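Local atomic coordinates of polyketide synthase (Lyngbya majuscula 19L, PDB entry 3QIT), a protein that serves as the thioesterase domain that ends curacin A biosynthesis, probably hydrolysing the acyl thioester and coupling decarboxylation with sulfate elimination to form a terminal alkene. Residues 96-107 / 118-129. Residues are numbered along the deposited sequence; the frame is centred on the assembly and turned at random.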
# COMPACT_ATOMS: atom_id res chain seq x y z
N PRO B 96 14.16 -5.60 -25.48
CA PRO B 96 14.01 -6.65 -24.47
C PRO B 96 15.32 -6.90 -23.71
O PRO B 96 16.40 -7.00 -24.32
CB PRO B 96 13.62 -7.89 -25.28
CG PRO B 96 12.89 -7.31 -26.49
CD PRO B 96 13.65 -6.02 -26.80
N LEU B 97 15.22 -6.98 -22.38
CA LEU B 97 16.42 -7.02 -21.54
C LEU B 97 16.46 -8.31 -20.72
O LEU B 97 15.49 -9.08 -20.68
CB LEU B 97 16.48 -5.78 -20.62
CG LEU B 97 15.25 -5.35 -19.80
CD1 LEU B 97 14.95 -6.33 -18.65
CD2 LEU B 97 15.46 -3.98 -19.24
N LEU B 98 17.60 -8.53 -20.07
CA LEU B 98 17.76 -9.69 -19.19
C LEU B 98 17.36 -9.23 -17.80
O LEU B 98 17.89 -8.23 -17.33
CB LEU B 98 19.21 -10.15 -19.23
CG LEU B 98 19.70 -10.68 -20.58
CD1 LEU B 98 21.22 -10.87 -20.59
CD2 LEU B 98 18.98 -11.98 -20.98
N LEU B 99 16.40 -9.91 -17.18
CA LEU B 99 15.90 -9.54 -15.86
C LEU B 99 16.30 -10.61 -14.87
O LEU B 99 15.95 -11.77 -15.05
CB LEU B 99 14.37 -9.39 -15.88
CG LEU B 99 13.69 -9.00 -14.56
CD1 LEU B 99 14.24 -7.69 -13.99
CD2 LEU B 99 12.19 -8.90 -14.81
N VAL B 100 17.00 -10.21 -13.80
CA VAL B 100 17.54 -11.15 -12.83
C VAL B 100 17.03 -10.69 -11.46
O VAL B 100 17.05 -9.49 -11.16
CB VAL B 100 19.07 -11.10 -12.81
CG1 VAL B 100 19.62 -12.20 -11.86
CG2 VAL B 100 19.62 -11.28 -14.24
N GLY B 101 16.58 -11.61 -10.62
CA GLY B 101 16.11 -11.23 -9.28
C GLY B 101 16.56 -12.26 -8.29
O GLY B 101 16.69 -13.43 -8.65
N HIS B 102 16.83 -11.84 -7.05
CA HIS B 102 17.25 -12.76 -5.99
C HIS B 102 16.25 -12.73 -4.83
O HIS B 102 15.96 -11.65 -4.29
CB HIS B 102 18.61 -12.35 -5.43
CG HIS B 102 19.02 -13.18 -4.25
ND1 HIS B 102 19.09 -12.67 -2.97
CD2 HIS B 102 19.35 -14.48 -4.16
CE1 HIS B 102 19.46 -13.63 -2.14
NE2 HIS B 102 19.62 -14.74 -2.83
N SER B 103 15.76 -13.90 -4.44
CA SER B 103 14.81 -14.03 -3.28
C SER B 103 13.56 -13.15 -3.43
O SER B 103 12.82 -13.32 -4.40
CB SER B 103 15.55 -13.79 -1.97
OG SER B 103 14.74 -14.22 -0.89
N MET B 104 13.28 -12.21 -2.51
CA MET B 104 12.19 -11.24 -2.77
C MET B 104 12.29 -10.56 -4.15
O MET B 104 11.27 -10.29 -4.80
CB MET B 104 12.06 -10.17 -1.67
CG MET B 104 10.90 -9.20 -1.94
SD MET B 104 10.79 -7.88 -0.70
CE MET B 104 12.13 -6.83 -1.25
N GLY B 105 13.52 -10.25 -4.58
CA GLY B 105 13.72 -9.67 -5.88
C GLY B 105 13.31 -10.59 -7.02
O GLY B 105 12.88 -10.13 -8.06
N ALA B 106 13.45 -11.90 -6.82
CA ALA B 106 12.98 -12.87 -7.81
C ALA B 106 11.46 -12.88 -7.88
O ALA B 106 10.88 -12.97 -8.96
CB ALA B 106 13.51 -14.27 -7.46
N MET B 107 10.80 -12.78 -6.72
CA MET B 107 9.34 -12.67 -6.67
C MET B 107 8.91 -11.41 -7.43
O MET B 107 8.04 -11.48 -8.28
CB MET B 107 8.82 -12.60 -5.21
CG MET B 107 7.30 -12.47 -5.11
SD MET B 107 6.68 -10.78 -5.33
CE MET B 107 7.28 -9.93 -3.87
N LYS B 118 6.76 -8.44 -23.04
CA LYS B 118 7.46 -8.06 -24.27
C LYS B 118 8.80 -7.37 -23.98
O LYS B 118 9.68 -7.32 -24.83
CB LYS B 118 6.58 -7.17 -25.15
CG LYS B 118 5.28 -7.84 -25.57
CD LYS B 118 4.43 -6.87 -26.39
CE LYS B 118 3.11 -7.50 -26.83
NZ LYS B 118 2.14 -7.57 -25.71
N LYS B 119 8.95 -6.87 -22.76
CA LYS B 119 10.16 -6.17 -22.35
C LYS B 119 11.29 -7.09 -21.89
O LYS B 119 12.41 -6.63 -21.68
CB LYS B 119 9.82 -5.13 -21.28
CG LYS B 119 8.92 -4.01 -21.86
CD LYS B 119 8.55 -2.94 -20.83
CE LYS B 119 7.50 -1.98 -21.38
NZ LYS B 119 7.98 -1.21 -22.57
N ILE B 120 11.01 -8.38 -21.77
CA ILE B 120 11.95 -9.29 -21.08
C ILE B 120 12.44 -10.37 -22.02
O ILE B 120 11.66 -11.22 -22.48
CB ILE B 120 11.31 -9.98 -19.84
CG1 ILE B 120 10.58 -9.00 -18.89
CG2 ILE B 120 12.37 -10.82 -19.08
CD1 ILE B 120 11.38 -7.78 -18.42
N LYS B 121 13.74 -10.34 -22.32
CA LYS B 121 14.35 -11.36 -23.21
C LYS B 121 14.46 -12.70 -22.48
O LYS B 121 14.11 -13.76 -23.04
CB LYS B 121 15.73 -10.87 -23.67
CG LYS B 121 16.55 -11.86 -24.49
CD LYS B 121 17.97 -11.30 -24.68
CE LYS B 121 18.66 -11.87 -25.93
NZ LYS B 121 18.97 -13.31 -25.82
N GLU B 122 14.96 -12.66 -21.25
CA GLU B 122 15.08 -13.86 -20.40
C GLU B 122 14.88 -13.45 -18.96
O GLU B 122 15.35 -12.40 -18.54
CB GLU B 122 16.45 -14.53 -20.55
CG GLU B 122 16.68 -15.78 -19.64
CD GLU B 122 16.23 -17.10 -20.27
OE1 GLU B 122 16.16 -17.16 -21.52
OE2 GLU B 122 15.98 -18.08 -19.54
N LEU B 123 14.17 -14.29 -18.21
CA LEU B 123 13.90 -14.08 -16.80
C LEU B 123 14.73 -15.06 -16.01
O LEU B 123 14.58 -16.28 -16.17
CB LEU B 123 12.41 -14.33 -16.54
CG LEU B 123 11.88 -14.14 -15.14
CD1 LEU B 123 12.02 -12.65 -14.65
CD2 LEU B 123 10.40 -14.62 -15.05
N ILE B 124 15.60 -14.54 -15.14
CA ILE B 124 16.53 -15.39 -14.37
C ILE B 124 16.14 -15.23 -12.90
O ILE B 124 16.29 -14.14 -12.32
CB ILE B 124 18.00 -14.98 -14.61
CG1 ILE B 124 18.33 -15.18 -16.10
CG2 ILE B 124 18.94 -15.85 -13.75
CD1 ILE B 124 19.40 -14.32 -16.63
N LEU B 125 15.62 -16.31 -12.33
CA LEU B 125 15.04 -16.28 -10.98
C LEU B 125 15.95 -17.00 -10.02
O LEU B 125 16.04 -18.22 -10.05
CB LEU B 125 13.63 -16.91 -11.00
CG LEU B 125 12.71 -16.21 -12.00
CD1 LEU B 125 11.38 -16.97 -12.11
CD2 LEU B 125 12.47 -14.75 -11.60
N VAL B 126 16.68 -16.23 -9.20
CA VAL B 126 17.67 -16.84 -8.31
C VAL B 126 17.04 -16.99 -6.94
O VAL B 126 16.65 -15.99 -6.33
CB VAL B 126 18.95 -15.98 -8.21
CG1 VAL B 126 20.02 -16.69 -7.36
CG2 VAL B 126 19.50 -15.73 -9.61
N GLU B 127 16.90 -18.24 -6.51
CA GLU B 127 16.32 -18.56 -5.19
C GLU B 127 14.92 -17.98 -5.02
O GLU B 127 14.64 -17.21 -4.08
CB GLU B 127 17.28 -18.15 -4.08
CG GLU B 127 18.50 -19.10 -4.01
CD GLU B 127 18.18 -20.36 -3.23
OE1 GLU B 127 17.79 -20.22 -2.04
OE2 GLU B 127 18.31 -21.48 -3.80
N LEU B 128 14.04 -18.38 -5.92
CA LEU B 128 12.65 -17.94 -5.91
C LEU B 128 11.93 -18.59 -4.74
O LEU B 128 11.94 -19.80 -4.61
CB LEU B 128 11.97 -18.35 -7.23
CG LEU B 128 10.50 -17.94 -7.33
CD1 LEU B 128 10.37 -16.43 -7.62
CD2 LEU B 128 9.80 -18.80 -8.39
N PRO B 129 11.32 -17.76 -3.86
CA PRO B 129 10.55 -18.38 -2.76
C PRO B 129 9.13 -18.73 -3.20
O PRO B 129 8.67 -18.33 -4.27
CB PRO B 129 10.54 -17.28 -1.68
CG PRO B 129 10.90 -15.99 -2.38
CD PRO B 129 11.40 -16.29 -3.78
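L99 lies between the peptides of E122 and I124 in a parallel pair of strands: its N-H reaches E122 O at 3.0 Å, nearly straight at 175°, and its carbonyl takes the N-H of I124. G101 gives its N-H to I124 O and takes that of V126 on its carbonyl, and S103 N closes the ladder on V126 O. At the other end K121 N bonds to L97 O, and a beta bulge shifts the register by one, leaving buried E122 N without a partner.

Apolar side chains suit the buried faces: leucines reach along the sheet, and beta-branched valine and isoleucine fit an extended strand. On one, the CD2 methyl of L99 touches L123 CD1 (3.8 Å) and I120 CD1; with CG anti to the backbone N (chi1 180°), L99 runs alongside L123, which has the same torsion. On the other, V100 CG2 lies 3.9 Å from I124 CD1, and its second methyl, CG1, meets V126 CG2 at 4.2 Å. Were V100 replaced by an alanine, I124 CD1 and V126 CG2 would probably lose these methyl contacts and face a gap. Further along, the edge of the H102 ring presents CD2 to V126 CG1.

G101 suits its place because a CB would collide with G105 O. The tight strand-to-helix turn fits the GxSxG nucleophile elbow of alpha/beta hydrolases, with S103, at phi 55°, probably the nucleophile. Behind it A106 is small enough for L128 CD1 to approach its CB to 3.8 Å, while P129 CD packs against S103 O. E127 OE1 is hydrogen-bonded to H269 ND1 and S242 OG, consistent with a Ser-His-Glu triad.

The two strands, joined by helix 104-115 in a beta-alpha-beta crossover, are central in the alpha/beta hydrolase sheet, between strands 28-32 and 234-239; helix 104-115 covers the L99 and L123 face, helix 276-284 that of V100 and I124.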